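Local structure of probable mannosyltransferase KTR4 (Saccharomyces cerevisiae, 5A07) at residues L262-T274 against D298-Y312. The protein is a probable mannosyltransferase of the glycolipid 2-alpha-mannosyltransferase family, with a GT-A type fold that binds GDP and a manganese ion. Sequence-based numbering, arbitrary orientation.
Sequences LYDSPQTIETLWT and DNSQNPKNYDYTQGY. With ACT (acetate ion), chain H.
In the GT-A fold of this protein, the loop that leaves strand 256-262 and runs into helix 272-282 rests on the short helix 303-308 and its Schellman C-terminus, where W273 meets G311 and Y312. The CB of Y312 lies over one face of the indole, 3.5 Å from W273 CG, and the carbonyl of G311 covers the same ring, its O 3.4 Å from W273 CE2. The two aromatic planes are nearly parallel, at 17°, yet slid so far apart that the rings barely overlap; CB and backbone, rather than a full stack, do the touching. Beyond the indole, I269 CD1 reaches the Y312 ring at CE2. At the last residue of the helix, Y308 has CG anti to the backbone N (chi1 -176°), which carries its ring out alongside the 3-10 turn around P266 and Q267: P266 CB packs 3.6 Å from Y308 CD1, and the extended E270 side chain crosses Y308 at about a right angle, its CD 3.6 Å from Y308 OH.

At the other end of the helix the contact turns polar. N302 sets its amide nearly perpendicular to the Y263 ring, at 84°, with ND2 3.1 Å above the ring centre; that nitrogen donates to the carbonyl of N414, which helps hold the amide over the ring. The Y263 hydroxyl shares a water with D298 O and N302 N, at 2.7 Å from Y263 OH. Two further waters link E270 O to the helix end, one donating to T309 O and accepting from T274 N, the other donating to Y308 O and accepting from Q310 NE2.

Apolar packing and ring faces thus provide much of the contact, while water joins the carbonyl of E270 to carbonyls at the helix terminus. Because both waters at E270 O donate to each carbonyl they bridge, they probably keep pairs of acceptors apart.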
loop_
_atom_site.group_PDB
_atom_site.type_symbol
_atom_site.label_atom_id
_atom_site.label_comp_id
_atom_site.label_asym_id
_atom_site.label_seq_id
_atom_site.Cartn_x
_atom_site.Cartn_y
_atom_site.Cartn_z
ATOM N N LEU B 262 -5.278 5.399 -4.369
ATOM C CA LEU B 262 -6.215 5.159 -5.429
ATOM C C LEU B 262 -7.605 4.707 -4.929
ATOM O O LEU B 262 -7.762 4.171 -3.850
ATOM C CB LEU B 262 -5.726 3.998 -6.356
ATOM C CG LEU B 262 -4.335 4.058 -7.008
ATOM C CD1 LEU B 262 -4.091 2.809 -7.880
ATOM C CD2 LEU B 262 -4.215 5.314 -7.825
ATOM N N TYR B 263 -8.544 4.839 -5.816
ATOM C CA TYR B 263 -9.843 4.213 -5.704
ATOM C C TYR B 263 -9.680 2.754 -6.180
ATOM O O TYR B 263 -8.880 2.466 -7.062
ATOM C CB TYR B 263 -10.880 4.920 -6.538
ATOM C CG TYR B 263 -11.302 6.231 -5.948
ATOM C CD1 TYR B 263 -10.535 7.390 -6.148
ATOM C CD2 TYR B 263 -12.399 6.320 -5.141
ATOM C CE1 TYR B 263 -10.906 8.617 -5.569
ATOM C CE2 TYR B 263 -12.768 7.551 -4.511
ATOM C CZ TYR B 263 -12.014 8.698 -4.752
ATOM O OH TYR B 263 -12.341 9.900 -4.125
ATOM N N ASP B 264 -10.515 1.889 -5.657
ATOM C CA ASP B 264 -10.545 0.538 -6.095
ATOM C C ASP B 264 -11.800 0.253 -6.938
ATOM O O ASP B 264 -12.726 1.014 -6.997
ATOM C CB ASP B 264 -10.515 -0.397 -4.885
ATOM C CG ASP B 264 -9.709 -1.718 -5.158
ATOM O OD1 ASP B 264 -9.591 -2.145 -6.297
ATOM O OD2 ASP B 264 -9.222 -2.331 -4.233
ATOM N N SER B 265 -11.783 -0.920 -7.563
ATOM C CA SER B 265 -12.922 -1.450 -8.285
ATOM C C SER B 265 -13.937 -1.971 -7.285
ATOM O O SER B 265 -13.681 -2.964 -6.551
ATOM C CB SER B 265 -12.407 -2.576 -9.211
ATOM O OG SER B 265 -13.525 -3.264 -9.692
ATOM N N PRO B 266 -15.096 -1.265 -7.152
ATOM C CA PRO B 266 -16.008 -1.601 -6.051
ATOM C C PRO B 266 -16.550 -3.065 -6.123
ATOM O O PRO B 266 -16.822 -3.666 -5.125
ATOM C CB PRO B 266 -17.175 -0.627 -6.216
ATOM C CG PRO B 266 -16.741 0.372 -7.218
ATOM C CD PRO B 266 -15.552 -0.129 -7.962
ATOM N N GLN B 267 -16.640 -3.606 -7.322
ATOM C CA GLN B 267 -17.222 -4.956 -7.515
ATOM C C GLN B 267 -16.296 -6.031 -7.005
ATOM O O GLN B 267 -16.724 -7.182 -6.857
ATOM C CB GLN B 267 -17.535 -5.201 -9.009
ATOM C CG GLN B 267 -18.533 -4.245 -9.671
ATOM C CD GLN B 267 -17.952 -2.827 -9.896
ATOM O OE1 GLN B 267 -16.722 -2.556 -9.784
ATOM N NE2 GLN B 267 -18.839 -1.910 -10.204
ATOM N N THR B 268 -15.021 -5.708 -6.721
ATOM C CA THR B 268 -14.141 -6.693 -6.091
ATOM C C THR B 268 -14.372 -6.806 -4.612
ATOM O O THR B 268 -13.873 -7.749 -3.946
ATOM C CB THR B 268 -12.651 -6.377 -6.331
ATOM O OG1 THR B 268 -12.301 -5.138 -5.663
ATOM C CG2 THR B 268 -12.331 -6.301 -7.799
ATOM N N ILE B 269 -15.026 -5.800 -4.022
ATOM C CA ILE B 269 -15.109 -5.675 -2.587
ATOM C C ILE B 269 -16.515 -5.331 -2.127
ATOM O O ILE B 269 -16.728 -4.539 -1.183
ATOM C CB ILE B 269 -14.125 -4.601 -2.045
ATOM C CG1 ILE B 269 -14.318 -3.266 -2.748
ATOM C CG2 ILE B 269 -12.712 -5.166 -2.141
ATOM C CD1 ILE B 269 -13.483 -2.091 -2.162
ATOM N N GLU B 270 -17.497 -5.975 -2.744
ATOM C CA GLU B 270 -18.909 -5.685 -2.431
ATOM C C GLU B 270 -19.222 -5.632 -0.952
ATOM O O GLU B 270 -19.887 -4.671 -0.494
ATOM C CB GLU B 270 -19.829 -6.709 -3.121
ATOM C CG GLU B 270 -21.292 -6.416 -2.848
ATOM C CD GLU B 270 -22.232 -7.254 -3.713
ATOM O OE1 GLU B 270 -21.815 -8.355 -4.103
ATOM O OE2 GLU B 270 -23.362 -6.795 -3.992
ATOM N N THR B 271 -18.780 -6.592 -0.163
ATOM C CA THR B 271 -19.065 -6.616 1.263
ATOM C C THR B 271 -17.904 -6.389 2.204
ATOM O O THR B 271 -18.027 -6.585 3.391
ATOM C CB THR B 271 -19.758 -7.947 1.716
ATOM O OG1 THR B 271 -18.860 -9.078 1.575
ATOM C CG2 THR B 271 -21.070 -8.167 0.915
ATOM N N LEU B 272 -16.784 -5.887 1.737
ATOM C CA LEU B 272 -15.655 -5.707 2.644
ATOM C C LEU B 272 -15.895 -4.592 3.717
ATOM O O LEU B 272 -15.636 -4.769 4.890
ATOM C CB LEU B 272 -14.371 -5.436 1.837
ATOM C CG LEU B 272 -13.146 -5.042 2.667
ATOM C CD1 LEU B 272 -12.728 -6.121 3.635
ATOM C CD2 LEU B 272 -12.020 -4.763 1.640
ATOM N N TRP B 273 -16.426 -3.482 3.285
ATOM C CA TRP B 273 -16.763 -2.378 4.221
ATOM C C TRP B 273 -17.843 -2.813 5.230
ATOM O O TRP B 273 -17.713 -2.603 6.410
ATOM C CB TRP B 273 -17.301 -1.162 3.410
ATOM C CG TRP B 273 -17.703 -0.013 4.285
ATOM C CD1 TRP B 273 -18.981 0.366 4.598
ATOM C CD2 TRP B 273 -16.826 0.823 5.061
ATOM N NE1 TRP B 273 -18.949 1.401 5.502
ATOM C CE2 TRP B 273 -17.638 1.726 5.771
ATOM C CE3 TRP B 273 -15.433 0.930 5.171
ATOM C CZ2 TRP B 273 -17.112 2.689 6.633
ATOM C CZ3 TRP B 273 -14.892 1.888 6.013
ATOM C CH2 TRP B 273 -15.726 2.789 6.716
ATOM N N THR B 274 -18.930 -3.394 4.751
ATOM C CA THR B 274 -20.051 -3.755 5.685
ATOM C C THR B 274 -19.565 -4.760 6.685
ATOM O O THR B 274 -19.831 -4.634 7.868
ATOM C CB THR B 274 -21.317 -4.213 4.928
ATOM O OG1 THR B 274 -20.986 -5.221 3.979
ATOM C CG2 THR B 274 -21.837 -3.075 4.080
ATOM N N ASP B 298 -15.173 9.628 1.833
ATOM C CA ASP B 298 -15.292 10.634 0.822
ATOM C C ASP B 298 -16.052 10.125 -0.369
ATOM O O ASP B 298 -15.553 9.289 -1.167
ATOM C CB ASP B 298 -13.924 11.176 0.344
ATOM C CG ASP B 298 -14.060 12.474 -0.447
ATOM O OD1 ASP B 298 -15.200 12.853 -0.816
ATOM O OD2 ASP B 298 -13.026 13.081 -0.835
ATOM N N ASN B 299 -17.252 10.678 -0.567
ATOM C CA ASN B 299 -18.141 10.208 -1.607
ATOM C C ASN B 299 -18.199 11.172 -2.754
ATOM O O ASN B 299 -18.944 10.962 -3.730
ATOM C CB ASN B 299 -19.575 10.027 -1.039
ATOM C CG ASN B 299 -20.104 11.292 -0.385
ATOM O OD1 ASN B 299 -19.436 11.918 0.415
ATOM N ND2 ASN B 299 -21.327 11.646 -0.706
ATOM N N SER B 300 -17.378 12.208 -2.722
ATOM C CA SER B 300 -17.566 13.293 -3.667
ATOM C C SER B 300 -16.994 13.157 -5.081
ATOM O O SER B 300 -17.485 13.838 -6.002
ATOM C CB SER B 300 -17.075 14.608 -3.050
ATOM O OG SER B 300 -15.691 14.617 -2.755
ATOM N N GLN B 301 -15.900 12.386 -5.249
ATOM C CA GLN B 301 -15.335 12.233 -6.536
ATOM C C GLN B 301 -15.923 11.058 -7.271
ATOM O O GLN B 301 -16.155 11.192 -8.464
ATOM C CB GLN B 301 -13.820 12.013 -6.451
ATOM C CG GLN B 301 -13.125 11.991 -7.795
ATOM C CD GLN B 301 -11.597 12.040 -7.621
ATOM O OE1 GLN B 301 -11.032 13.060 -7.221
ATOM N NE2 GLN B 301 -10.934 10.942 -7.924
ATOM N N ASN B 302 -16.111 9.936 -6.595
ATOM C CA ASN B 302 -16.692 8.690 -7.147
ATOM C C ASN B 302 -17.848 8.201 -6.276
ATOM O O ASN B 302 -17.759 7.175 -5.600
ATOM C CB ASN B 302 -15.653 7.572 -7.242
ATOM C CG ASN B 302 -14.629 7.853 -8.261
ATOM O OD1 ASN B 302 -14.947 8.112 -9.413
ATOM N ND2 ASN B 302 -13.420 7.939 -7.848
ATOM N N PRO B 303 -19.000 8.915 -6.349
ATOM C CA PRO B 303 -20.125 8.584 -5.501
ATOM C C PRO B 303 -20.686 7.183 -5.768
ATOM O O PRO B 303 -21.236 6.555 -4.850
ATOM C CB PRO B 303 -21.172 9.670 -5.856
ATOM C CG PRO B 303 -20.693 10.326 -7.097
ATOM C CD PRO B 303 -19.202 10.182 -7.071
ATOM N N LYS B 304 -20.535 6.701 -6.969
ATOM C CA LYS B 304 -21.050 5.340 -7.268
ATOM C C LYS B 304 -20.262 4.292 -6.582
ATOM O O LYS B 304 -20.808 3.235 -6.227
ATOM C CB LYS B 304 -20.989 5.046 -8.750
ATOM C CG LYS B 304 -21.814 5.960 -9.614
ATOM C CD LYS B 304 -21.298 5.833 -11.047
ATOM C CE LYS B 304 -22.218 5.022 -11.921
ATOM N NZ LYS B 304 -22.843 6.003 -12.855
ATOM N N ASN B 305 -18.955 4.560 -6.338
ATOM C CA ASN B 305 -18.156 3.602 -5.484
ATOM C C ASN B 305 -18.677 3.488 -4.078
ATOM O O ASN B 305 -18.780 2.406 -3.499
ATOM C CB ASN B 305 -16.644 3.985 -5.402
ATOM C CG ASN B 305 -15.899 3.768 -6.698
ATOM O OD1 ASN B 305 -14.679 3.401 -6.745
ATOM N ND2 ASN B 305 -16.547 4.059 -7.743
ATOM N N TYR B 306 -18.946 4.648 -3.503
ATOM C CA TYR B 306 -19.410 4.748 -2.159
ATOM C C TYR B 306 -20.810 4.094 -1.993
ATOM O O TYR B 306 -21.075 3.404 -1.024
ATOM C CB TYR B 306 -19.528 6.247 -1.821
ATOM C CG TYR B 306 -19.966 6.471 -0.388
ATOM C CD1 TYR B 306 -21.301 6.470 -0.014
ATOM C CD2 TYR B 306 -19.056 6.692 0.581
ATOM C CE1 TYR B 306 -21.685 6.673 1.276
ATOM C CE2 TYR B 306 -19.427 6.929 1.869
ATOM C CZ TYR B 306 -20.751 6.949 2.219
ATOM O OH TYR B 306 -21.092 7.094 3.552
ATOM N N ASP B 307 -21.670 4.305 -2.981
ATOM C CA ASP B 307 -23.012 3.677 -2.936
ATOM C C ASP B 307 -22.936 2.195 -3.111
ATOM O O ASP B 307 -23.607 1.481 -2.412
ATOM C CB ASP B 307 -23.890 4.187 -4.066
ATOM C CG ASP B 307 -24.328 5.569 -3.842
ATOM O OD1 ASP B 307 -24.272 6.088 -2.675
ATOM O OD2 ASP B 307 -24.699 6.148 -4.865
ATOM N N TYR B 308 -22.068 1.731 -4.013
ATOM C CA TYR B 308 -21.986 0.295 -4.211
ATOM C C TYR B 308 -21.531 -0.459 -2.974
ATOM O O TYR B 308 -22.016 -1.524 -2.675
ATOM C CB TYR B 308 -21.103 -0.005 -5.430
ATOM C CG TYR B 308 -21.048 -1.457 -5.773
ATOM C CD1 TYR B 308 -20.178 -2.313 -5.109
ATOM C CD2 TYR B 308 -21.904 -2.003 -6.737
ATOM C CE1 TYR B 308 -20.124 -3.654 -5.389
ATOM C CE2 TYR B 308 -21.859 -3.373 -7.012
ATOM C CZ TYR B 308 -20.961 -4.178 -6.343
ATOM O OH TYR B 308 -20.893 -5.518 -6.592
ATOM N N THR B 309 -20.622 0.105 -2.182
ATOM C CA THR B 309 -20.058 -0.600 -1.021
ATOM C C THR B 309 -20.826 -0.290 0.205
ATOM O O THR B 309 -20.507 -0.741 1.336
ATOM C CB THR B 309 -18.596 -0.124 -0.753
ATOM O OG1 THR B 309 -18.626 1.308 -0.628
ATOM C CG2 THR B 309 -17.657 -0.493 -1.929
ATOM N N GLN B 310 -21.798 0.589 0.024
ATOM C CA GLN B 310 -22.623 1.018 1.147
ATOM C C GLN B 310 -21.808 1.679 2.235
ATOM O O GLN B 310 -21.961 1.392 3.422
ATOM C CB GLN B 310 -23.438 -0.165 1.715
ATOM C CG GLN B 310 -24.464 -0.749 0.722
ATOM C CD GLN B 310 -25.121 -1.997 1.301
ATOM O OE1 GLN B 310 -25.906 -1.922 2.233
ATOM N NE2 GLN B 310 -24.696 -3.151 0.830
ATOM N N GLY B 311 -20.920 2.596 1.817
ATOM C CA GLY B 311 -20.279 3.486 2.780
ATOM C C GLY B 311 -18.762 3.657 2.711
ATOM O O GLY B 311 -18.216 4.316 3.573
ATOM N N TYR B 312 -18.099 3.083 1.701
ATOM C CA TYR B 312 -16.627 3.142 1.616
ATOM C C TYR B 312 -16.236 3.803 0.322
ATOM O O TYR B 312 -16.680 3.428 -0.762
ATOM C CB TYR B 312 -16.034 1.735 1.688
ATOM C CG TYR B 312 -14.523 1.582 1.486
ATOM C CD1 TYR B 312 -13.611 2.535 1.910
ATOM C CD2 TYR B 312 -14.015 0.387 0.972
ATOM C CE1 TYR B 312 -12.219 2.338 1.721
ATOM C CE2 TYR B 312 -12.647 0.205 0.793
ATOM C CZ TYR B 312 -11.756 1.187 1.169
ATOM O OH TYR B 312 -10.399 0.956 0.987
HETATM C C ACT H . -23.267 5.255 4.931
HETATM O O ACT H . -23.293 6.176 4.069
HETATM O OXT ACT H . -22.271 4.952 5.639
HETATM C CH3 ACT H . -24.534 4.432 5.139
HETATM O O HOH W 1 -15.006 10.084 -3.709
HETATM O O HOH W 2 -19.314 -3.206 1.596
HETATM O O HOH W 3 -22.344 -3.493 -0.917
#